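Local coordinates for protein putative phophotriesterase (PDB 3RHG) that probably hydrolyses ester bonds as a zinc-dependent member of the phosphotriesterase family, using two metal ions held in each subunit, at residues 43-48 with 52-57; 72-77 with 108-113; 213-218 with 244-249; 235-240 with 277-282. All blocks are in the same frame, centred on the assembly; numbering follows the deposited sequence. Where two conformers were deposited one is given.

Contact 1: residues 43-48 with 52-57; sequences HVLVDK and ADIQWG
Leu45 and Ile54 lead an apolar contact between the turn at 45-48 and the segment leading into helix 55-58, in the long excursion that follows strand 19-24, at the rim of the subunit and away from the metal site. Leu45 reaches across with both methyls: CD2 lies 3.9 Å from Ile54 CB, and CD1 rests 3.6 Å from Gly57 C, against backbone. Glycine suits that position, since a side chain there would point at Leu45. The CG2 branch of Ile54 lies 3.8 Å from Lys48 CD, and its terminal CD1 lies near Lys48 CB. The indole of Trp56 closes the contact next to Val44, CG wedged between backbone N and carbonyl carbon (chi1 62°); Val44 CG2 meets its ring edge at CH2, 4.0 Å away. Lysine can serve this place because its methylenes are apolar while its end bends back: Lys48 NZ donates to Val44 O at 3.2 Å, in the carbonyl plane on a lone pair. Trp56 also packs on Asn307 of the second subunit, so the 52-57 side borders that subunit. With no hydrogen bond crossing between the segments, cohesion rests on shape and the exclusion of water, while the polar bond tightens one turn internally.

Contact 2: residues 72-77 with 108-113; sequences KPIEDV and LKQVAE
Ile74 extends from the first turn of helix 74-86 toward helix 105-115, and its terminal methyl settles between two consecutive residues there. CD1 lies 3.7 Å from Gln110 CB and equally 3.7 Å from Val111 CG2, so one tip touches both. Its reach comes from an extended chain, CG1 opposite the backbone N (chi1 -170°) and CD1 continuing outward (chi2 164°). The two partners are met differently. Ile74 and Val111 run past each other in opposite senses, which lets CG1 as well as CD1 of Ile74 lie against Val111 CG2. Gln110, which is partly exposed, instead crosses Ile74 at roughly a right angle and offers its aliphatic CB. One turn on, Val77 CG1 approaches Val111 CG2 more distantly, at 4.4 Å, deeper in the protein. Beta-branched residues suit these places because branching at CB limits the rotation of Ile74, Val77 and Val111, so little freedom is lost on packing. No hydrogen bond passes between the two segments, and the contact is held by these apolar groups. Val111 also touches Phe27 in the loop after strand 19-24, while Leu108 and Ala112 pack on strand 118-123; helix 105-115 thus lies against strand 118-123 with helix 74-86 along its flank.

Contact 3: residues 213-218 with 244-249; sequences ILLTEM and LDRGVW
Leu215 and Arg246 bury the most surface here, with Thr216 and Val248 adding smaller shares. The isobutyl end of Leu215 leaves helix 207-217 near its C-terminal end and lies over the turn that follows helix 237-245. Its CD1 comes 3.7 Å from Arg246 O and 4.0 Å from Val248 CG1, so a single methyl covers both backbone and side chain. Leucine fits because its branched tip can spread over this uneven surface; Pro222 and Ile225 press on it too. Arg246 contributes its aliphatic stem, CB at 4.1 Å from Leu215 CD1, then bends at chi3 (68°) to carry the guanidinium alongside helix 207-217. There NH2 stands 3.3 Å from Thr216 OG1, near the guanidinium plane but at a poor angle for a hydrogen bond. The charge is met instead by Asp208 and Asp212 on the same helix, both in salt bridges with NH1. Gly247, with phi 104°, breaks from helical geometry after helix 237-245, a conformation easy for a residue lacking CB. Helix 237-245, the glycine turn and strand 249-252 form one alpha-to-beta step, packed against the preceding outer helix 207-217, of a TIM-like (beta/alpha)8 barrel, the fold of the amidohydrolase superfamily.

Contact 4: residues 235-240 with 277-282; sequences KDIDYQ and VATLIE
Ile237 and Thr279 meet at the outer, partly exposed border of this helix pair, and Gln240 and Leu280 at its buried inner side. Within, Leu280 CD1 lies 3.5 Å from Gln240 OE1, the two side chains crossing at about a right angle. That is a methyl against a carbonyl oxygen, and the buried amide has a polar partner beyond it: NE2 is hydrogen-bonded to Ser233 OG. Both residues also pack on Phe252 of strand 249-252, and Leu280 reaches Cys241 and Leu244 as well, so leucine suits a place closed in by helix and strand. Outside, contact narrows to a pair of methyls, Ile237 CD1 and Thr279 CG2, 3.6 Å apart. With CG1 trans to the backbone N (chi1 -170°), Ile237 holds CD1 out toward helix 270-282. Threonine serves this border well: its methyl faces the isoleucine while OG1 bonds back to Glu275 O in its own helix. Just before Ile237, Asp236 caps helix 237-245, OD1 accepting from Tyr239 N at 3.3 Å from above the carboxylate plane; its OD2 joins Arg205 in a salt bridge. The side chain of Gln240 is about 9 Å from that of the zinc ligand His229. Such packing of adjacent helices over a strand between them is characteristic of the outer helix layer of this family's (beta/alpha)8 barrel.

From the N terminus, contact 1 closes a very short loop, with three residues between its segments, in the excursion after strand 19-24. Contact 2 follows in series: it spans strand 89-94 and joins helices 74-86 and 105-115. Across the chain's centre from contact 2, contacts 3 and 4 interleave, since 235-240 lies between the segments of contact 3 and 244-249 between those of contact 4. Both use helix 237-245, the turn after its end facing helix 207-217 and its start facing helix 270-282, and they touch through Leu244 CD1 and Leu280 CD2, 3.8 Å apart. Contacts 2, 3 and 4 thus tie successive outer helices around the barrel, while contact 1 shapes a peripheral loop near the second subunit.

Contact 1: residues 43-48 with 52-57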
loop_
_atom_site.group_PDB
_atom_site.type_symbol
_atom_site.label_atom_id
_atom_site.label_comp_id
_atom_site.label_asym_id
_atom_site.label_seq_id
_atom_site.Cartn_x
_atom_site.Cartn_y
_atom_site.Cartn_z
ATOM N N HIS A 43 -15.834 5.396 11.928
ATOM C CA HIS A 43 -16.348 6.410 12.849
ATOM C C HIS A 43 -15.247 7.036 13.689
ATOM O O HIS A 43 -15.282 8.242 13.995
ATOM C CB HIS A 43 -17.422 5.816 13.767
ATOM C CG HIS A 43 -16.882 4.889 14.813
ATOM N ND1 HIS A 43 -16.637 3.554 14.572
ATOM C CD2 HIS A 43 -16.543 5.105 16.106
ATOM C CE1 HIS A 43 -16.172 2.987 15.670
ATOM N NE2 HIS A 43 -16.105 3.906 16.616
ATOM N N VAL A 44 -14.264 6.220 14.070
ATOM C CA VAL A 44 -13.163 6.699 14.909
ATOM C C VAL A 44 -12.236 7.675 14.180
ATOM O O VAL A 44 -11.491 8.419 14.822
ATOM C CB VAL A 44 -12.311 5.544 15.513
ATOM C CG1 VAL A 44 -13.200 4.497 16.184
ATOM C CG2 VAL A 44 -11.403 4.915 14.458
ATOM N N LEU A 45 -12.286 7.670 12.847
ATOM C CA LEU A 45 -11.395 8.516 12.038
ATOM C C LEU A 45 -11.905 9.936 11.912
ATOM O O LEU A 45 -11.134 10.867 11.663
ATOM C CB LEU A 45 -11.243 7.948 10.617
ATOM C CG LEU A 45 -10.729 6.510 10.483
ATOM C CD1 LEU A 45 -10.795 6.062 9.027
ATOM C CD2 LEU A 45 -9.305 6.359 11.039
ATOM N N VAL A 46 -13.212 10.095 12.063
ATOM C CA VAL A 46 -13.888 11.303 11.609
ATOM C C VAL A 46 -13.327 12.579 12.220
ATOM O O VAL A 46 -13.066 13.563 11.498
ATOM C CB VAL A 46 -15.414 11.191 11.833
ATOM C CG1 VAL A 46 -16.097 12.536 11.594
ATOM C CG2 VAL A 46 -15.985 10.118 10.905
ATOM N N ASP A 47 -13.121 12.557 13.536
ATOM C CA ASP A 47 -12.720 13.760 14.266
ATOM C C ASP A 47 -11.258 13.775 14.668
ATOM O O ASP A 47 -10.845 14.630 15.447
ATOM C CB ASP A 47 -13.591 13.941 15.516
ATOM C CG ASP A 47 -15.020 14.305 15.177
ATOM O OD1 ASP A 47 -15.228 15.052 14.194
ATOM O OD2 ASP A 47 -15.935 13.847 15.895
ATOM N N LYS A 48 -10.476 12.827 14.154
ATOM C CA LYS A 48 -9.063 12.751 14.505
ATOM C C LYS A 48 -8.202 13.593 13.578
ATOM O O LYS A 48 -8.540 13.792 12.413
ATOM C CB LYS A 48 -8.570 11.302 14.512
ATOM C CG LYS A 48 -9.018 10.508 15.744
ATOM C CD LYS A 48 -8.379 9.125 15.770
ATOM C CE LYS A 48 -8.578 8.461 17.112
ATOM N NZ LYS A 48 -9.948 8.715 17.659
ATOM N N ALA A 52 0.407 9.275 11.422
ATOM C CA ALA A 52 0.798 7.924 11.032
ATOM C C ALA A 52 -0.092 6.867 11.695
ATOM O O ALA A 52 -0.370 5.816 11.105
ATOM C CB ALA A 52 2.253 7.681 11.379
ATOM N N ASP A 53 -0.551 7.173 12.909
ATOM C CA ASP A 53 -1.315 6.238 13.735
ATOM C C ASP A 53 -2.704 5.872 13.195
ATOM O O ASP A 53 -3.329 4.922 13.680
ATOM C CB ASP A 53 -1.452 6.800 15.151
ATOM C CG ASP A 53 -0.115 7.114 15.773
ATOM O OD1 ASP A 53 0.369 6.277 16.565
ATOM O OD2 ASP A 53 0.460 8.186 15.448
ATOM N N ILE A 54 -3.197 6.612 12.201
ATOM C CA ILE A 54 -4.499 6.270 11.621
ATOM C C ILE A 54 -4.424 5.989 10.121
ATOM O O ILE A 54 -5.445 5.907 9.449
ATOM C CB ILE A 54 -5.628 7.284 11.964
ATOM C CG1 ILE A 54 -5.325 8.699 11.461
ATOM C CG2 ILE A 54 -5.926 7.276 13.458
ATOM C CD1 ILE A 54 -6.574 9.588 11.494
ATOM N N GLN A 55 -3.213 5.821 9.597
ATOM C CA GLN A 55 -3.070 5.371 8.204
ATOM C C GLN A 55 -3.850 4.081 7.948
ATOM O O GLN A 55 -4.425 3.889 6.870
ATOM C CB GLN A 55 -1.597 5.144 7.850
ATOM C CG GLN A 55 -0.816 6.424 7.662
ATOM C CD GLN A 55 -1.122 7.130 6.340
ATOM O OE1 GLN A 55 -1.882 6.634 5.498
ATOM N NE2 GLN A 55 -0.513 8.290 6.153
ATOM N N TRP A 56 -3.828 3.183 8.930
ATOM C CA TRP A 56 -4.501 1.893 8.812
ATOM C C TRP A 56 -5.932 2.085 8.300
ATOM O O TRP A 56 -6.438 1.273 7.515
ATOM C CB TRP A 56 -4.501 1.136 10.159
ATOM C CG TRP A 56 -5.245 1.850 11.283
ATOM C CD1 TRP A 56 -4.701 2.628 12.264
ATOM C CD2 TRP A 56 -6.661 1.826 11.537
ATOM N NE1 TRP A 56 -5.685 3.107 13.102
ATOM C CE2 TRP A 56 -6.895 2.626 12.681
ATOM C CE3 TRP A 56 -7.754 1.203 10.910
ATOM C CZ2 TRP A 56 -8.171 2.822 13.208
ATOM C CZ3 TRP A 56 -9.025 1.402 11.441
ATOM C CH2 TRP A 56 -9.219 2.209 12.570
ATOM N N GLY A 57 -6.566 3.168 8.737
ATOM C CA GLY A 57 -7.963 3.435 8.404
ATOM C C GLY A 57 -8.154 4.397 7.244
ATOM O O GLY A 57 -9.072 4.219 6.427
#

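Contact 2: residues 72-77 with 108-113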
loop_
_atom_site.group_PDB
_atom_site.type_symbol
_atom_site.label_atom_id
_atom_site.label_comp_id
_atom_site.label_asym_id
_atom_site.label_seq_id
_atom_site.Cartn_x
_atom_site.Cartn_y
_atom_site.Cartn_z
ATOM N N LYS A 72 -4.525 23.179 4.097
ATOM C CA LYS A 72 -3.179 22.683 4.352
ATOM C C LYS A 72 -2.324 23.811 4.936
ATOM O O LYS A 72 -2.085 24.816 4.269
ATOM C CB LYS A 72 -2.558 22.150 3.041
ATOM C CG LYS A 72 -3.482 21.183 2.257
ATOM C CD LYS A 72 -3.827 19.954 3.104
ATOM C CE LYS A 72 -4.735 18.960 2.363
ATOM N NZ LYS A 72 -6.012 19.589 1.931
ATOM N N PRO A 73 -1.871 23.667 6.191
ATOM C CA PRO A 73 -1.031 24.733 6.777
ATOM C C PRO A 73 0.284 24.913 6.021
ATOM O O PRO A 73 0.938 23.922 5.651
ATOM C CB PRO A 73 -0.754 24.227 8.200
ATOM C CG PRO A 73 -1.883 23.267 8.483
ATOM C CD PRO A 73 -2.170 22.598 7.160
ATOM N N ILE A 74 0.680 26.166 5.797
ATOM C CA ILE A 74 1.914 26.431 5.065
ATOM C C ILE A 74 3.157 25.750 5.676
ATOM O O ILE A 74 4.020 25.285 4.938
ATOM C CB ILE A 74 2.156 27.950 4.818
ATOM C CG1 ILE A 74 3.321 28.135 3.833
ATOM C CG2 ILE A 74 2.429 28.661 6.146
ATOM C CD1 ILE A 74 3.407 29.517 3.234
ATOM N N GLU A 75 3.255 25.690 7.007
ATOM C CA GLU A 75 4.385 25.039 7.680
ATOM C C GLU A 75 4.503 23.578 7.242
ATOM O O GLU A 75 5.602 23.054 7.013
ATOM C CB GLU A 75 4.218 25.089 9.207
ATOM C CG GLU A 75 3.472 26.313 9.748
ATOM C CD GLU A 75 1.970 26.069 9.927
ATOM O OE1 GLU A 75 1.180 26.724 9.218
ATOM O OE2 GLU A 75 1.579 25.229 10.775
ATOM N N ASP A 76 3.357 22.907 7.160
ATOM C CA ASP A 76 3.340 21.492 6.768
ATOM C C ASP A 76 3.739 21.324 5.307
ATOM O O ASP A 76 4.512 20.425 4.951
ATOM C CB ASP A 76 1.953 20.893 6.982
ATOM C CG ASP A 76 1.602 20.733 8.453
ATOM O OD1 ASP A 76 2.498 20.393 9.254
ATOM O OD2 ASP A 76 0.428 20.942 8.806
ATOM N N VAL A 77 3.188 22.181 4.453
ATOM C CA VAL A 77 3.527 22.158 3.021
ATOM C C VAL A 77 5.028 22.411 2.766
ATOM O O VAL A 77 5.671 21.693 1.991
ATOM C CB VAL A 77 2.627 23.144 2.227
ATOM C CG1 VAL A 77 3.058 23.220 0.750
ATOM C CG2 VAL A 77 1.153 22.724 2.340
ATOM N N LEU A 108 0.547 30.005 -2.328
ATOM C CA LEU A 108 1.435 29.457 -3.353
ATOM C C LEU A 108 2.627 30.401 -3.551
ATOM O O LEU A 108 3.774 29.954 -3.605
ATOM C CB LEU A 108 0.691 29.226 -4.672
ATOM C CG LEU A 108 -0.321 28.060 -4.683
ATOM C CD1 LEU A 108 -1.123 28.078 -5.977
ATOM C CD2 LEU A 108 0.343 26.703 -4.479
ATOM N N LYS A 109 2.368 31.698 -3.672
ATOM C CA LYS A 109 3.447 32.687 -3.793
ATOM C C LYS A 109 4.370 32.673 -2.572
ATOM O O LYS A 109 5.605 32.740 -2.700
ATOM C CB LYS A 109 2.870 34.090 -3.986
ATOM C CG LYS A 109 3.890 35.212 -3.832
ATOM C CD LYS A 109 3.265 36.551 -4.209
ATOM C CE LYS A 109 4.315 37.654 -4.343
ATOM N NZ LYS A 109 4.539 38.357 -3.061
ATOM N N GLN A 110 3.780 32.605 -1.381
ATOM C CA GLN A 110 4.565 32.578 -0.149
ATOM C C GLN A 110 5.528 31.395 -0.145
ATOM O O GLN A 110 6.700 31.518 0.243
ATOM C CB GLN A 110 3.648 32.520 1.077
ATOM C CG GLN A 110 2.940 33.841 1.399
ATOM C CD GLN A 110 1.710 33.651 2.279
ATOM O OE1 GLN A 110 1.720 32.865 3.222
ATOM N NE2 GLN A 110 0.646 34.371 1.964
ATOM N N VAL A 111 5.031 30.239 -0.562
ATOM C CA VAL A 111 5.877 29.046 -0.607
ATOM C C VAL A 111 7.028 29.193 -1.608
ATOM O O VAL A 111 8.176 28.813 -1.336
ATOM C CB VAL A 111 5.040 27.785 -0.939
ATOM C CG1 VAL A 111 5.953 26.621 -1.346
ATOM C CG2 VAL A 111 4.169 27.435 0.253
ATOM N N ALA A 112 6.712 29.721 -2.780
ATOM C CA ALA A 112 7.730 29.949 -3.788
ATOM C C ALA A 112 8.843 30.834 -3.224
ATOM O O ALA A 112 10.038 30.560 -3.395
ATOM C CB ALA A 112 7.111 30.579 -5.037
ATOM N N GLU A 113 8.443 31.905 -2.549
ATOM C CA GLU A 113 9.389 32.863 -2.004
ATOM C C GLU A 113 10.251 32.246 -0.891
ATOM O O GLU A 113 11.464 32.469 -0.823
ATOM C CB GLU A 113 8.635 34.076 -1.479
ATOM C CG GLU A 113 8.058 34.940 -2.572
ATOM C CD GLU A 113 7.165 36.038 -2.026
ATOM O OE1 GLU A 113 6.680 35.881 -0.880
ATOM O OE2 GLU A 113 6.947 37.051 -2.736
#

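Contact 3: residues 213-218 with 244-249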
loop_
_atom_site.group_PDB
_atom_site.type_symbol
_atom_site.label_atom_id
_atom_site.label_comp_id
_atom_site.label_asym_id
_atom_site.label_seq_id
_atom_site.Cartn_x
_atom_site.Cartn_y
_atom_site.Cartn_z
ATOM N N ILE A 213 -13.809 16.193 -28.405
ATOM C CA ILE A 213 -14.097 17.602 -28.172
ATOM C C ILE A 213 -12.845 18.476 -28.314
ATOM O O ILE A 213 -12.852 19.444 -29.070
ATOM C CB ILE A 213 -14.800 17.830 -26.803
ATOM C CG1 ILE A 213 -16.211 17.189 -26.802
ATOM C CG2 ILE A 213 -14.834 19.323 -26.455
ATOM C CD1 ILE A 213 -16.795 17.028 -25.390
ATOM N N LEU A 214 -11.764 18.124 -27.601
ATOM C CA LEU A 214 -10.593 18.998 -27.568
ATOM C C LEU A 214 -9.878 19.057 -28.898
ATOM O O LEU A 214 -9.446 20.128 -29.315
ATOM C CB LEU A 214 -9.590 18.555 -26.491
ATOM C CG LEU A 214 -10.077 18.745 -25.057
ATOM C CD1 LEU A 214 -9.064 18.129 -24.065
ATOM C CD2 LEU A 214 -10.290 20.250 -24.782
ATOM N N LEU A 215 -9.721 17.900 -29.542
ATOM C CA LEU A 215 -8.894 17.835 -30.744
ATOM C C LEU A 215 -9.720 18.011 -32.017
ATOM O O LEU A 215 -9.409 18.860 -32.841
ATOM C CB LEU A 215 -8.082 16.534 -30.794
ATOM C CG LEU A 215 -7.292 16.205 -29.522
ATOM C CD1 LEU A 215 -6.478 14.908 -29.703
ATOM C CD2 LEU A 215 -6.365 17.383 -29.173
ATOM N N THR A 216 -10.765 17.199 -32.183
ATOM C CA THR A 216 -11.527 17.195 -33.423
ATOM C C THR A 216 -12.375 18.455 -33.538
ATOM O O THR A 216 -12.338 19.144 -34.558
ATOM C CB THR A 216 -12.404 15.924 -33.532
ATOM O OG1 THR A 216 -11.589 14.766 -33.280
ATOM C CG2 THR A 216 -13.014 15.797 -34.926
ATOM N N GLU A 217 -13.116 18.769 -32.481
ATOM C CA GLU A 217 -14.028 19.907 -32.506
ATOM C C GLU A 217 -13.312 21.247 -32.276
ATOM O O GLU A 217 -13.467 22.190 -33.079
ATOM C CB GLU A 217 -15.163 19.719 -31.478
ATOM C CG GLU A 217 -16.132 20.895 -31.439
ATOM C CD GLU A 217 -17.169 20.792 -30.335
ATOM O OE1 GLU A 217 -17.347 19.696 -29.751
ATOM O OE2 GLU A 217 -17.818 21.821 -30.043
ATOM N N MET A 218 -12.539 21.335 -31.192
ATOM C CA MET A 218 -11.930 22.618 -30.810
ATOM C C MET A 218 -10.581 22.887 -31.487
ATOM O O MET A 218 -10.097 24.018 -31.463
ATOM C CB MET A 218 -11.779 22.738 -29.294
ATOM C CG MET A 218 -13.105 22.571 -28.527
ATOM S SD MET A 218 -14.490 23.650 -29.058
ATOM C CE MET A 218 -13.925 25.251 -28.417
ATOM N N LEU A 244 -2.455 7.843 -26.840
ATOM C CA LEU A 244 -1.131 8.349 -27.207
ATOM C C LEU A 244 -1.044 8.576 -28.711
ATOM O O LEU A 244 -0.394 9.525 -29.180
ATOM C CB LEU A 244 -0.049 7.388 -26.735
ATOM C CG LEU A 244 0.129 7.284 -25.203
ATOM C CD1 LEU A 244 0.783 5.950 -24.785
ATOM C CD2 LEU A 244 0.936 8.461 -24.674
ATOM N N ASP A 245 -1.701 7.709 -29.479
ATOM C CA ASP A 245 -1.635 7.838 -30.935
ATOM C C ASP A 245 -2.343 9.104 -31.421
ATOM O O ASP A 245 -2.075 9.584 -32.525
ATOM C CB ASP A 245 -2.199 6.599 -31.628
ATOM C CG ASP A 245 -1.267 5.421 -31.568
ATOM O OD1 ASP A 245 -0.077 5.622 -31.234
ATOM O OD2 ASP A 245 -1.724 4.292 -31.869
ATOM N N ARG A 246 -3.231 9.656 -30.589
ATOM C CA ARG A 246 -3.879 10.918 -30.910
ATOM C C ARG A 246 -3.004 12.124 -30.560
ATOM O O ARG A 246 -3.362 13.274 -30.845
ATOM C CB ARG A 246 -5.287 11.013 -30.274
ATOM C CG ARG A 246 -6.211 9.901 -30.775
ATOM C CD ARG A 246 -7.646 10.044 -30.278
ATOM N NE ARG A 246 -8.277 11.202 -30.880
ATOM C CZ ARG A 246 -9.563 11.507 -30.727
ATOM N NH1 ARG A 246 -10.340 10.719 -29.981
ATOM N NH2 ARG A 246 -10.062 12.593 -31.320
ATOM N N GLY A 247 -1.849 11.863 -29.949
ATOM C CA GLY A 247 -0.834 12.907 -29.814
ATOM C C GLY A 247 -0.703 13.543 -28.439
ATOM O O GLY A 247 0.178 14.375 -28.224
ATOM N N VAL A 248 -1.571 13.154 -27.501
ATOM C CA VAL A 248 -1.608 13.790 -26.194
ATOM C C VAL A 248 -0.648 13.129 -25.215
ATOM O O VAL A 248 -0.107 12.046 -25.490
ATOM C CB VAL A 248 -3.042 13.772 -25.592
ATOM C CG1 VAL A 248 -4.004 14.484 -26.552
ATOM C CG2 VAL A 248 -3.480 12.330 -25.227
ATOM N N TRP A 249 -0.455 13.772 -24.063
ATOM C CA TRP A 249 0.348 13.211 -22.991
ATOM C C TRP A 249 -0.516 12.374 -22.066
ATOM O O TRP A 249 -1.643 12.778 -21.730
ATOM C CB TRP A 249 0.975 14.332 -22.161
ATOM C CG TRP A 249 1.928 15.208 -22.897
ATOM C CD1 TRP A 249 1.619 16.261 -23.712
ATOM C CD2 TRP A 249 3.368 15.129 -22.870
ATOM N NE1 TRP A 249 2.776 16.846 -24.193
ATOM C CE2 TRP A 249 3.857 16.187 -23.669
ATOM C CE3 TRP A 249 4.278 14.305 -22.203
ATOM C CZ2 TRP A 249 5.232 16.403 -23.874
ATOM C CZ3 TRP A 249 5.654 14.515 -22.413
ATOM C CH2 TRP A 249 6.109 15.576 -23.224
#

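Contact 4: residues 235-240 with 277-282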
loop_
_atom_site.group_PDB
_atom_site.type_symbol
_atom_site.label_atom_id
_atom_site.label_comp_id
_atom_site.label_asym_id
_atom_site.label_seq_id
_atom_site.Cartn_x
_atom_site.Cartn_y
_atom_site.Cartn_z
ATOM N N LYS A 235 -3.440 -1.078 -17.179
ATOM C CA LYS A 235 -3.513 -2.459 -17.686
ATOM C C LYS A 235 -4.139 -2.486 -19.081
ATOM O O LYS A 235 -3.993 -3.459 -19.839
ATOM C CB LYS A 235 -4.331 -3.349 -16.740
ATOM C CG LYS A 235 -3.685 -3.583 -15.388
ATOM C CD LYS A 235 -4.667 -4.212 -14.408
ATOM C CE LYS A 235 -4.041 -4.408 -13.041
ATOM N NZ LYS A 235 -2.862 -5.320 -13.093
ATOM N N ASP A 236 -4.839 -1.403 -19.417
ATOM C CA ASP A 236 -5.596 -1.309 -20.669
ATOM C C ASP A 236 -4.689 -0.693 -21.723
ATOM O O ASP A 236 -4.842 0.464 -22.153
ATOM C CB ASP A 236 -6.880 -0.499 -20.433
ATOM C CG ASP A 236 -7.885 -0.617 -21.565
ATOM O OD1 ASP A 236 -7.556 -1.120 -22.667
ATOM O OD2 ASP A 236 -9.047 -0.210 -21.325
ATOM N N ILE A 237 -3.736 -1.499 -22.154
ATOM C CA ILE A 237 -2.738 -1.011 -23.088
ATOM C C ILE A 237 -3.362 -0.532 -24.408
ATOM O O ILE A 237 -2.921 0.471 -24.976
ATOM C CB ILE A 237 -1.600 -2.049 -23.300
ATOM C CG1 ILE A 237 -0.436 -1.414 -24.078
ATOM C CG2 ILE A 237 -2.159 -3.306 -23.942
ATOM C CD1 ILE A 237 0.808 -2.265 -24.109
ATOM N N ASP A 238 -4.417 -1.207 -24.881
ATOM C CA ASP A 238 -5.020 -0.799 -26.148
ATOM C C ASP A 238 -5.584 0.619 -26.035
ATOM O O ASP A 238 -5.389 1.460 -26.924
ATOM C CB ASP A 238 -6.134 -1.763 -26.603
ATOM C CG ASP A 238 -5.603 -3.130 -27.044
ATOM O OD1 ASP A 238 -4.375 -3.285 -27.197
ATOM O OD2 ASP A 238 -6.428 -4.060 -27.266
ATOM N N TYR A 239 -6.316 0.880 -24.950
ATOM C CA TYR A 239 -6.867 2.214 -24.714
ATOM C C TYR A 239 -5.754 3.262 -24.599
ATOM O O TYR A 239 -5.817 4.336 -25.212
ATOM C CB TYR A 239 -7.631 2.204 -23.403
ATOM C CG TYR A 239 -8.055 3.563 -22.877
ATOM C CD1 TYR A 239 -9.101 4.272 -23.476
ATOM C CD2 TYR A 239 -7.458 4.110 -21.745
ATOM C CE1 TYR A 239 -9.526 5.502 -22.969
ATOM C CE2 TYR A 239 -7.871 5.347 -21.233
ATOM C CZ TYR A 239 -8.924 6.025 -21.840
ATOM O OH TYR A 239 -9.375 7.230 -21.323
ATOM N N GLN A 240 -4.746 2.974 -23.791
ATOM C CA GLN A 240 -3.704 3.970 -23.566
ATOM C C GLN A 240 -2.931 4.280 -24.850
ATOM O O GLN A 240 -2.695 5.446 -25.155
ATOM C CB GLN A 240 -2.775 3.570 -22.423
ATOM C CG GLN A 240 -3.492 3.512 -21.067
ATOM C CD GLN A 240 -2.555 3.677 -19.880
ATOM O OE1 GLN A 240 -1.401 3.252 -19.924
ATOM N NE2 GLN A 240 -3.041 4.314 -18.815
ATOM N N VAL A 277 4.070 1.833 -17.176
ATOM C CA VAL A 277 4.954 2.856 -17.737
ATOM C C VAL A 277 6.117 2.213 -18.502
ATOM O O VAL A 277 6.451 2.635 -19.616
ATOM C CB VAL A 277 5.457 3.836 -16.640
ATOM C CG1 VAL A 277 6.618 4.709 -17.145
ATOM C CG2 VAL A 277 4.273 4.670 -16.095
ATOM N N ALA A 278 6.706 1.172 -17.925
ATOM C CA ALA A 278 7.830 0.478 -18.591
ATOM C C ALA A 278 7.354 -0.057 -19.931
ATOM O O ALA A 278 8.051 0.066 -20.939
ATOM C CB ALA A 278 8.369 -0.674 -17.724
ATOM N N THR A 279 6.163 -0.662 -19.948
ATOM C CA THR A 279 5.642 -1.227 -21.202
ATOM C C THR A 279 5.385 -0.154 -22.280
ATOM O O THR A 279 5.710 -0.346 -23.466
ATOM C CB THR A 279 4.421 -2.126 -20.945
ATOM O OG1 THR A 279 4.825 -3.203 -20.087
ATOM C CG2 THR A 279 3.867 -2.710 -22.256
ATOM N N LEU A 280 4.810 0.974 -21.884
ATOM C CA LEU A 280 4.613 2.062 -22.820
ATOM C C LEU A 280 5.945 2.558 -23.380
ATOM O O LEU A 280 6.036 2.869 -24.559
ATOM C CB LEU A 280 3.859 3.217 -22.149
ATOM C CG LEU A 280 2.370 2.948 -21.855
ATOM C CD1 LEU A 280 1.755 4.184 -21.176
ATOM C CD2 LEU A 280 1.586 2.594 -23.124
ATOM N N ILE A 281 6.967 2.660 -22.530
ATOM C CA ILE A 281 8.302 3.097 -22.997
ATOM C C ILE A 281 8.824 2.098 -24.013
ATOM O O ILE A 281 9.411 2.479 -25.035
ATOM C CB ILE A 281 9.301 3.257 -21.797
ATOM C CG1 ILE A 281 8.817 4.418 -20.903
ATOM C CG2 ILE A 281 10.758 3.398 -22.290
ATOM C CD1 ILE A 281 9.504 4.517 -19.548
ATOM N N GLU A 282 8.624 0.810 -23.745
ATOM C CA GLU A 282 9.133 -0.216 -24.659
ATOM C C GLU A 282 8.371 -0.217 -25.984
ATOM O O GLU A 282 8.908 -0.623 -27.023
ATOM C CB GLU A 282 9.154 -1.593 -23.982
ATOM C CG GLU A 282 10.221 -1.641 -22.888
ATOM C CD GLU A 282 10.147 -2.855 -22.000
ATOM O OE1 GLU A 282 9.082 -3.513 -21.943
ATOM O OE2 GLU A 282 11.171 -3.145 -21.339
#